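Local coordinates for protein excinuclease ABC, subunit A. (Deinococcus radiodurans, PDB 2VF7) that probably binds DNA and recognises damage in excision repair, as a zinc-containing UvrA-family protein that binds and hydrolyses ATP at ABC-type nucleotide sites, at residues S50-F54 and Y403-E407; R35-F41 and N432-E438. The protein carries 1 engineered substitution. One frame throughout, in Å; residues are numbered along the deposited sequence. Where two conformers were deposited one is given.

Contact 1 of 2, residues S50-F54 and Y403-E407; sequences SSLAF and YVLDE. With ADP (adenosine-5'-diphosphate), chain E.
The methyl CG1 of Val404 sits over the centre of the Phe54 ring, a CH-pi contact 3.7 Å from the centroid and 13° off the ring normal, although no hydrogen bond joins the two segments. They are core elements of an ABC-type nucleotide site: residues 50-54 belong to the helix that follows the P-loop (Walker A), and strand 402-406, with Glu407 just beyond its end, has the sequence of a Walker B motif. Helix and strand run nearly antiparallel, with their axes 9.7 Å apart, so side chains have to bridge the gap. Phe54 covers most of it. Its CG lies anti to the carbonyl carbon (chi1 -73°), which brings the end of the ring up to Val404. Val404 turns CG1 anti to its own N (chi1 -160°), setting that methyl against the ring face, and the same methyl also packs on Ala53 at 4.3 Å from its CB. Asp406 CB approaches the ring tip obliquely, 3.8 Å from Phe54 CZ, and the carboxylate beyond it heads for the nucleotide end of the helix. That carboxylate was modelled in two conformers, so its distance to Ser50 OG carries little weight. The ring extends its packing to Val437 and Ala96 of the flanking strands 433-437 and 94-96, and Gln386 OE1 hydrogen-bonds to Asp406 N. At the start of the helix, backbone amides grip the diphosphate of ADP. Ser50 N donates to O3B at 2.9 Å, supplemented by a weak bond from Ser50 OG, whereas Ser51 serves the alpha-phosphate. His24 ND1 hydrogen-bonds to Ser51 OG as well, tying this hydroxyl to a second residue of the ADP site. Ser51 thus holds one phosphate oxygen twice: O2A of ADP accepts from its N at 3.0 Å and from its OG at 2.8 Å.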
loop_
_atom_site.group_PDB
_atom_site.type_symbol
_atom_site.label_atom_id
_atom_site.label_comp_id
_atom_site.label_asym_id
_atom_site.label_seq_id
_atom_site.Cartn_x
_atom_site.Cartn_y
_atom_site.Cartn_z
ATOM N N SER A 50 -15.498 8.798 20.080
ATOM C CA SER A 50 -14.607 8.150 19.123
ATOM C C SER A 50 -15.324 7.633 17.919
ATOM O O SER A 50 -14.816 7.779 16.817
ATOM C CB SER A 50 -13.846 7.007 19.765
ATOM O OG SER A 50 -12.821 7.545 20.582
ATOM N N SER A 51 -16.488 7.006 18.100
ATOM C CA SER A 51 -17.296 6.595 16.947
ATOM C C SER A 51 -17.470 7.744 15.930
ATOM O O SER A 51 -17.559 7.497 14.741
ATOM C CB SER A 51 -18.657 6.068 17.387
ATOM O OG SER A 51 -18.535 4.839 18.074
ATOM N N LEU A 52 -17.479 8.985 16.420
ATOM C CA LEU A 52 -17.585 10.214 15.603
ATOM C C LEU A 52 -16.238 10.720 15.050
ATOM O O LEU A 52 -16.024 10.704 13.832
ATOM C CB LEU A 52 -18.315 11.316 16.376
ATOM C CG LEU A 52 -18.751 12.594 15.647
ATOM C CD1 LEU A 52 -19.473 12.309 14.346
ATOM C CD2 LEU A 52 -19.622 13.418 16.564
ATOM N N ALA A 53 -15.319 11.130 15.923
ATOM C CA ALA A 53 -14.032 11.670 15.456
ATOM C C ALA A 53 -13.205 10.658 14.676
ATOM O O ALA A 53 -12.615 11.003 13.661
ATOM C CB ALA A 53 -13.205 12.282 16.623
ATOM N N PHE A 54 -13.149 9.415 15.143
ATOM C CA PHE A 54 -12.332 8.399 14.477
ATOM C C PHE A 54 -13.128 7.486 13.583
ATOM O O PHE A 54 -12.737 7.258 12.443
ATOM C CB PHE A 54 -11.562 7.541 15.502
ATOM C CG PHE A 54 -10.408 8.253 16.146
ATOM C CD1 PHE A 54 -10.600 9.041 17.273
ATOM C CD2 PHE A 54 -9.122 8.144 15.624
ATOM C CE1 PHE A 54 -9.534 9.705 17.862
ATOM C CE2 PHE A 54 -8.044 8.823 16.227
ATOM C CZ PHE A 54 -8.257 9.581 17.329
ATOM N N TYR A 403 -5.633 16.789 11.771
ATOM C CA TYR A 403 -5.044 15.898 12.777
ATOM C C TYR A 403 -6.106 15.419 13.745
ATOM O O TYR A 403 -6.854 16.219 14.303
ATOM C CB TYR A 403 -3.921 16.602 13.529
ATOM C CG TYR A 403 -2.679 16.787 12.678
ATOM C CD1 TYR A 403 -2.319 18.047 12.176
ATOM C CD2 TYR A 403 -1.876 15.701 12.365
ATOM C CE1 TYR A 403 -1.168 18.210 11.394
ATOM C CE2 TYR A 403 -0.738 15.844 11.575
ATOM C CZ TYR A 403 -0.377 17.098 11.103
ATOM O OH TYR A 403 0.773 17.204 10.338
ATOM N N VAL A 404 -6.175 14.104 13.923
ATOM C CA VAL A 404 -7.141 13.486 14.834
ATOM C C VAL A 404 -6.417 12.913 16.075
ATOM O O VAL A 404 -5.645 11.960 15.988
ATOM C CB VAL A 404 -7.986 12.405 14.117
ATOM C CG1 VAL A 404 -9.254 12.149 14.893
ATOM C CG2 VAL A 404 -8.327 12.843 12.696
ATOM N N LEU A 405 -6.648 13.548 17.220
ATOM C CA LEU A 405 -5.947 13.199 18.452
ATOM C C LEU A 405 -6.875 12.569 19.514
ATOM O O LEU A 405 -8.060 12.912 19.615
ATOM C CB LEU A 405 -5.201 14.422 19.013
ATOM C CG LEU A 405 -4.096 15.123 18.198
ATOM C CD1 LEU A 405 -4.554 16.475 17.677
ATOM C CD2 LEU A 405 -2.888 15.370 19.074
ATOM N N ASP A 406 -6.328 11.644 20.293
ATOM C CA ASP A 406 -7.103 10.976 21.354
ATOM C C ASP A 406 -6.454 11.137 22.725
ATOM O O ASP A 406 -5.591 10.345 23.105
ATOM C CB ASP A 406 -7.320 9.495 21.046
ATOM C CG ASP A 406 -7.983 8.754 22.204
ATOM O OD1 ASP A 406 -7.271 7.988 22.883
ATOM O OD2 ASP A 406 -9.201 8.962 22.459
ATOM N N GLU A 407 -6.875 12.177 23.445
ATOM C CA GLU A 407 -6.325 12.532 24.752
ATOM C C GLU A 407 -4.810 12.696 24.766
ATOM O O GLU A 407 -4.091 11.827 25.245
ATOM C CB GLU A 407 -6.784 11.548 25.824
ATOM C CG GLU A 407 -8.175 11.827 26.320
ATOM C CD GLU A 407 -8.552 10.944 27.490
ATOM O OE1 GLU A 407 -9.402 10.040 27.293
ATOM O OE2 GLU A 407 -7.990 11.147 28.598
HETATM P PB ADP E . -16.312 7.259 23.649
HETATM O O1B ADP E . -16.925 8.481 24.271
HETATM O O2B ADP E . -15.917 6.208 24.645
HETATM O O3B ADP E . -15.190 7.604 22.688
HETATM P PA ADP E . -17.200 5.210 21.966
HETATM O O1A ADP E . -15.895 4.578 22.457
HETATM O O2A ADP E . -17.375 5.459 20.505
HETATM O O3A ADP E . -17.481 6.573 22.764
HETATM O "O5'" ADP E . -18.374 4.191 22.379
HETATM C "C5'" ADP E . -19.671 4.148 21.778
HETATM C "C4'" ADP E . -19.970 2.711 21.385
HETATM O "O4'" ADP E . -19.106 2.351 20.299
HETATM C "C3'" ADP E . -19.725 1.671 22.479
HETATM O "O3'" ADP E . -20.762 0.659 22.468
HETATM C "C2'" ADP E . -18.374 1.093 22.082
HETATM O "O2'" ADP E . -18.129 -0.207 22.607
HETATM C "C1'" ADP E . -18.448 1.115 20.560
HETATM N N9 ADP E . -17.128 1.147 19.902
HETATM C C8 ADP E . -16.213 2.132 20.033
HETATM N N7 ADP E . -15.092 1.891 19.327
HETATM C C5 ADP E . -15.301 0.712 18.710
HETATM C C6 ADP E . -14.528 -0.113 17.766
HETATM N N6 ADP E . -13.284 0.275 17.380
HETATM N N1 ADP E . -15.090 -1.257 17.339
HETATM C C2 ADP E . -16.325 -1.659 17.720
HETATM N N3 ADP E . -17.088 -0.951 18.563
HETATM C C4 ADP E . -16.639 0.229 19.077
#

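Contact 2 of 2, residues R35-F41 and N432-E438; sequences RDALVVF and NSLFVVE
Backbone hydrogen bonds pair residues 38-41 with 434-437 in parallel register. The ladder alternates in direction: Leu434 N donates to Ala37 O, Val39 N to Leu434 O at 2.9 Å, Val436 N to Val39 O and Phe41 N to Val436 O at 2.7 Å, before a weak bond from Glu438 N to Phe41 O. Val436 O also receives a CA-H...O contact from Val40 CA. Before the strand proper, the ladder is extended by a side chain: Ser433 OG accepts the amide of Asp36 at 2.7 Å from its N, in an almost straight bond (172°), with Arg35 CB resting beside the hydroxyl.

Aromatic packing dominates the face carrying Val39, Phe41, Phe435 and Val437. Phe41 presents its edge to the face of Phe435, offset toward the rim, with planes 70° apart and centroids separated by 5.6 Å. Its CE2 reaches back to Phe435 CB at 3.5 Å, and Val39 lies alongside the Phe435 ring, pointing the same way. Leu57 of helix 49-69 packs on both phenylalanines. Replacing Phe41 by alanine would remove the ring, which is likely to open a gap beneath that helix and deprive the Phe435 face of its edge-on partner.

Aliphatic contacts fill the other face, where Leu38 extends CG anti to its N (chi1 174°) and brings CD1 to within 3.7 Å of Val436 CG2. Farther along, Val40 CG1 meets Glu438 CB. Hydrophobic parallel strands of this kind form the central sheet of an ABC-type nucleotide-binding fold, in which strand 38-42 leads into the P-loop.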
loop_
_atom_site.group_PDB
_atom_site.type_symbol
_atom_site.label_atom_id
_atom_site.label_comp_id
_atom_site.label_asym_id
_atom_site.label_seq_id
_atom_site.Cartn_x
_atom_site.Cartn_y
_atom_site.Cartn_z
ATOM N N ARG A 35 -13.289 24.060 10.162
ATOM C CA ARG A 35 -11.964 23.590 9.807
ATOM C C ARG A 35 -11.048 24.743 10.183
ATOM O O ARG A 35 -11.548 25.848 10.439
ATOM C CB ARG A 35 -11.890 23.116 8.329
ATOM C CG ARG A 35 -11.494 24.156 7.297
ATOM C CD ARG A 35 -11.338 23.552 5.864
ATOM N NE ARG A 35 -12.537 22.815 5.474
ATOM C CZ ARG A 35 -13.643 23.375 4.997
ATOM N NH1 ARG A 35 -13.710 24.679 4.818
ATOM N NH2 ARG A 35 -14.691 22.621 4.700
ATOM N N ASP A 36 -9.746 24.480 10.303
ATOM C CA ASP A 36 -8.731 25.489 10.726
ATOM C C ASP A 36 -8.920 25.958 12.163
ATOM O O ASP A 36 -8.617 27.101 12.518
ATOM C CB ASP A 36 -8.660 26.691 9.763
ATOM C CG ASP A 36 -8.477 26.274 8.292
ATOM O OD1 ASP A 36 -7.438 25.679 7.943
ATOM O OD2 ASP A 36 -9.377 26.558 7.474
ATOM N N ALA A 37 -9.388 25.049 13.008
ATOM C CA ALA A 37 -9.629 25.368 14.402
ATOM C C ALA A 37 -9.305 24.163 15.283
ATOM O O ALA A 37 -9.212 23.039 14.773
ATOM C CB ALA A 37 -11.076 25.826 14.595
ATOM N N LEU A 38 -9.093 24.417 16.580
ATOM C CA LEU A 38 -9.025 23.388 17.599
ATOM C C LEU A 38 -10.433 22.972 18.023
ATOM O O LEU A 38 -11.084 23.693 18.775
ATOM C CB LEU A 38 -8.232 23.881 18.823
ATOM C CG LEU A 38 -8.169 22.978 20.070
ATOM C CD1 LEU A 38 -7.445 21.640 19.776
ATOM C CD2 LEU A 38 -7.551 23.687 21.259
ATOM N N VAL A 39 -10.882 21.813 17.534
ATOM C CA VAL A 39 -12.202 21.273 17.863
ATOM C C VAL A 39 -12.037 20.119 18.843
ATOM O O VAL A 39 -11.298 19.170 18.574
ATOM C CB VAL A 39 -12.991 20.772 16.608
ATOM C CG1 VAL A 39 -14.404 20.347 16.994
ATOM C CG2 VAL A 39 -13.071 21.835 15.554
ATOM N N VAL A 40 -12.720 20.209 19.980
ATOM C CA VAL A 40 -12.646 19.173 21.017
ATOM C C VAL A 40 -13.971 18.420 21.087
ATOM O O VAL A 40 -15.024 19.028 21.107
ATOM C CB VAL A 40 -12.234 19.777 22.403
ATOM C CG1 VAL A 40 -12.221 18.728 23.480
ATOM C CG2 VAL A 40 -10.849 20.397 22.319
ATOM N N PHE A 41 -13.900 17.094 21.075
ATOM C CA PHE A 41 -15.068 16.232 21.173
ATOM C C PHE A 41 -15.166 15.731 22.604
ATOM O O PHE A 41 -14.210 15.147 23.121
ATOM C CB PHE A 41 -14.957 15.065 20.175
ATOM C CG PHE A 41 -14.975 15.506 18.714
ATOM C CD1 PHE A 41 -16.130 15.396 17.959
ATOM C CD2 PHE A 41 -13.835 16.056 18.113
ATOM C CE1 PHE A 41 -16.154 15.814 16.609
ATOM C CE2 PHE A 41 -13.853 16.497 16.781
ATOM C CZ PHE A 41 -15.019 16.355 16.025
ATOM N N ASN A 432 -3.452 23.804 9.365
ATOM C CA ASN A 432 -4.134 22.533 9.667
ATOM C C ASN A 432 -5.364 22.673 10.583
ATOM O O ASN A 432 -5.596 23.727 11.166
ATOM C CB ASN A 432 -3.156 21.511 10.270
ATOM C CG ASN A 432 -1.829 21.443 9.526
ATOM O OD1 ASN A 432 -1.760 21.026 8.373
ATOM N ND2 ASN A 432 -0.760 21.852 10.200
ATOM N N SER A 433 -6.145 21.597 10.683
ATOM C CA SER A 433 -7.326 21.514 11.555
ATOM C C SER A 433 -7.112 20.391 12.562
ATOM O O SER A 433 -6.504 19.364 12.237
ATOM C CB SER A 433 -8.598 21.208 10.740
ATOM O OG SER A 433 -8.739 22.047 9.604
ATOM N N LEU A 434 -7.647 20.562 13.769
ATOM C CA LEU A 434 -7.412 19.612 14.843
ATOM C C LEU A 434 -8.716 19.076 15.426
ATOM O O LEU A 434 -9.553 19.838 15.904
ATOM C CB LEU A 434 -6.548 20.265 15.936
ATOM C CG LEU A 434 -5.203 20.851 15.470
ATOM C CD1 LEU A 434 -4.925 22.151 16.170
ATOM C CD2 LEU A 434 -4.086 19.895 15.694
ATOM N N PHE A 435 -8.899 17.759 15.352
ATOM C CA PHE A 435 -10.039 17.110 15.996
ATOM C C PHE A 435 -9.510 16.350 17.216
ATOM O O PHE A 435 -8.752 15.393 17.073
ATOM C CB PHE A 435 -10.793 16.155 15.044
ATOM C CG PHE A 435 -11.509 16.839 13.880
ATOM C CD1 PHE A 435 -11.653 18.231 13.816
ATOM C CD2 PHE A 435 -12.057 16.062 12.843
ATOM C CE1 PHE A 435 -12.315 18.825 12.739
ATOM C CE2 PHE A 435 -12.714 16.656 11.762
ATOM C CZ PHE A 435 -12.848 18.027 11.705
ATOM N N VAL A 436 -9.927 16.769 18.404
ATOM C CA VAL A 436 -9.341 16.276 19.641
ATOM C C VAL A 436 -10.402 15.730 20.576
ATOM O O VAL A 436 -11.233 16.483 21.046
ATOM C CB VAL A 436 -8.587 17.399 20.377
ATOM C CG1 VAL A 436 -7.993 16.898 21.718
ATOM C CG2 VAL A 436 -7.506 17.979 19.468
ATOM N N VAL A 437 -10.392 14.420 20.825
ATOM C CA VAL A 437 -11.197 13.894 21.923
ATOM C C VAL A 437 -10.429 13.980 23.222
ATOM O O VAL A 437 -9.343 13.414 23.365
ATOM C CB VAL A 437 -11.872 12.498 21.634
ATOM C CG1 VAL A 437 -11.385 11.892 20.344
ATOM C CG2 VAL A 437 -11.763 11.548 22.810
ATOM N N GLU A 438 -11.013 14.717 24.155
ATOM C CA GLU A 438 -10.362 15.100 25.391
ATOM C C GLU A 438 -11.344 15.093 26.564
ATOM O O GLU A 438 -12.550 15.343 26.399
ATOM C CB GLU A 438 -9.723 16.493 25.232
ATOM C CG GLU A 438 -8.819 16.923 26.370
ATOM C CD GLU A 438 -7.686 15.940 26.657
ATOM O OE1 GLU A 438 -6.642 16.024 25.968
ATOM O OE2 GLU A 438 -7.821 15.101 27.587
#

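The centres of contacts 1 and 2 lie about 9 Å apart, and both involve one mixed sheet, where strands 402-406, 433-437 and 38-42 are successive parallel neighbours. Strand 38-42 leads through the P-loop into helix 49-69, so the first halves of both contacts follow each other closely; more than 300 residues later come 403-407 and then 432-438, which nests contact 1 inside the loop closed by contact 2. The two also touch directly, with probable hydrogen bonds of 2.8 Å from Tyr403 N to Ser433 O and from Glu407 N to Val437 O. The returning chain thus packs beside the P-loop helix, bringing the Walker B-like strand next to the ADP site.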